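Long-range contact in particle-associated glycoside hydrolase (Acinetobacter phage Fri1, PDB 6C72), which probably depolymerises the capsular polysaccharide of Acinetobacter baumannii as a trimeric phage tailspike, degrading the host capsule during virus entry: residues P342-P346 with G368-C372. Numbering follows the deposited sequence.
Sequences PTGSP and GWKDC. With ZN (zinc ion), chain N.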
loop_
_atom_site.group_PDB
_atom_site.type_symbol
_atom_site.label_atom_id
_atom_site.label_comp_id
_atom_site.label_asym_id
_atom_site.label_seq_id
_atom_site.Cartn_x
_atom_site.Cartn_y
_atom_site.Cartn_z
ATOM N N PRO A 342 5.080 -11.481 -16.111
ATOM C CA PRO A 342 5.909 -10.509 -16.849
ATOM C C PRO A 342 7.147 -10.048 -16.095
ATOM O O PRO A 342 8.182 -9.794 -16.730
ATOM C CB PRO A 342 4.947 -9.345 -17.101
ATOM C CG PRO A 342 3.858 -9.505 -16.039
ATOM C CD PRO A 342 3.719 -10.983 -15.858
ATOM N N THR A 343 7.089 -9.917 -14.774
ATOM C CA THR A 343 8.263 -9.466 -14.035
ATOM C C THR A 343 8.990 -10.581 -13.305
ATOM O O THR A 343 10.091 -10.347 -12.798
ATOM C CB THR A 343 7.895 -8.378 -13.021
ATOM O OG1 THR A 343 7.194 -8.975 -11.921
ATOM C CG2 THR A 343 7.056 -7.279 -13.671
ATOM N N GLY A 344 8.457 -11.787 -13.283
ATOM C CA GLY A 344 9.092 -12.844 -12.530
ATOM C C GLY A 344 8.667 -12.939 -11.083
ATOM O O GLY A 344 9.069 -13.889 -10.399
ATOM N N SER A 345 7.866 -11.984 -10.595
ATOM C CA SER A 345 7.259 -12.054 -9.284
ATOM C C SER A 345 5.751 -12.220 -9.434
ATOM O O SER A 345 5.148 -11.610 -10.325
ATOM C CB SER A 345 7.560 -10.795 -8.461
ATOM O OG SER A 345 6.817 -10.765 -7.260
ATOM N N PRO A 346 5.117 -13.090 -8.645
ATOM C CA PRO A 346 3.650 -13.134 -8.659
ATOM C C PRO A 346 3.027 -11.915 -7.986
ATOM O O PRO A 346 1.827 -11.675 -8.171
ATOM C CB PRO A 346 3.334 -14.424 -7.897
ATOM C CG PRO A 346 4.487 -14.530 -6.909
ATOM C CD PRO A 346 5.698 -13.978 -7.622
ATOM N N GLY A 368 11.427 -20.277 -8.084
ATOM C CA GLY A 368 11.588 -19.406 -6.931
ATOM C C GLY A 368 10.511 -18.347 -6.789
ATOM O O GLY A 368 10.044 -17.794 -7.787
ATOM N N TRP A 369 10.130 -18.033 -5.546
ATOM C CA TRP A 369 9.103 -17.037 -5.251
ATOM C C TRP A 369 9.802 -15.712 -4.937
ATOM O O TRP A 369 10.431 -15.569 -3.885
ATOM C CB TRP A 369 8.232 -17.510 -4.088
ATOM C CG TRP A 369 7.049 -16.620 -3.726
ATOM C CD1 TRP A 369 6.765 -15.369 -4.209
ATOM C CD2 TRP A 369 6.003 -16.929 -2.793
ATOM N NE1 TRP A 369 5.610 -14.894 -3.641
ATOM C CE2 TRP A 369 5.125 -15.832 -2.768
ATOM C CE3 TRP A 369 5.726 -18.035 -1.974
ATOM C CZ2 TRP A 369 3.993 -15.801 -1.952
ATOM C CZ3 TRP A 369 4.606 -18.004 -1.167
ATOM C CH2 TRP A 369 3.747 -16.898 -1.163
ATOM N N LYS A 370 9.725 -14.767 -5.870
ATOM C CA LYS A 370 10.358 -13.463 -5.720
ATOM C C LYS A 370 9.373 -12.479 -5.090
ATOM O O LYS A 370 8.205 -12.416 -5.489
ATOM C CB LYS A 370 10.863 -12.941 -7.077
ATOM C CG LYS A 370 11.525 -11.545 -7.001
ATOM C CD LYS A 370 12.310 -11.106 -8.290
ATOM C CE LYS A 370 11.372 -10.894 -9.502
ATOM N NZ LYS A 370 12.038 -10.329 -10.727
ATOM N N ASP A 371 9.849 -11.737 -4.086
ATOM C CA ASP A 371 9.098 -10.692 -3.386
ATOM C C ASP A 371 7.797 -11.223 -2.764
ATOM O O ASP A 371 6.711 -10.690 -2.974
ATOM C CB ASP A 371 8.802 -9.505 -4.307
ATOM C CG ASP A 371 8.529 -8.218 -3.523
ATOM O OD1 ASP A 371 8.996 -8.105 -2.353
ATOM O OD2 ASP A 371 7.787 -7.351 -4.041
ATOM N N CYS A 372 7.942 -12.256 -1.944
ATOM C CA CYS A 372 6.842 -12.765 -1.129
ATOM C C CYS A 372 6.549 -11.821 0.045
ATOM O O CYS A 372 7.453 -11.470 0.809
ATOM C CB CYS A 372 7.209 -14.157 -0.622
ATOM S SG CYS A 372 6.242 -14.776 0.747
HETATM ZN ZN ZN N . 7.927 -5.119 -3.213
HETATM O O HOH W 1 8.582 -15.472 -8.377
HETATM O O HOH W 2 6.458 -7.906 -6.403
HETATM O O HOH W 3 8.606 -5.447 -1.177
HETATM O O HOH W 4 6.191 -5.958 -2.830
HETATM O O HOH W 5 6.694 -5.224 -4.840
HETATM O O HOH W 6 7.558 -3.364 -2.173
HETATM O O HOH W 7 10.055 -3.890 -3.522
#
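Lys-370 lays its side chain along Gly-344 and Ser-345, CE coming 3.7 Å from C of Gly-344, and its NZ donates to the carbonyl O of Thr-343 at 2.8 Å. The same ammonium also bonds to the carbonyl of Gly-425 of the second subunit, so it links both loops to the neighbouring chain. In return, OG of Ser-345 donates to O of Lys-370 (2.8 Å). A bridging water accepts from N of Lys-370 and donates to the carbonyl oxygens of Gly-344 and Gly-368, while CG of Pro-346 packs 3.6 Å from CD1 of Trp-369. The loops precede strands 348-351 and 372-375, parallel neighbours on successive coils of the beta-helix. Beyond Ser-345, a second water bridges its OG and OD2 of Asp-371, which coordinates zinc at 2.4 Å as the one protein ligand among six, waters completing the shell. Side-chain donors meeting backbone carbonyls, a bridging water and the Pro-346/Trp-369 contact thus join the loops, with no salt bridge between them.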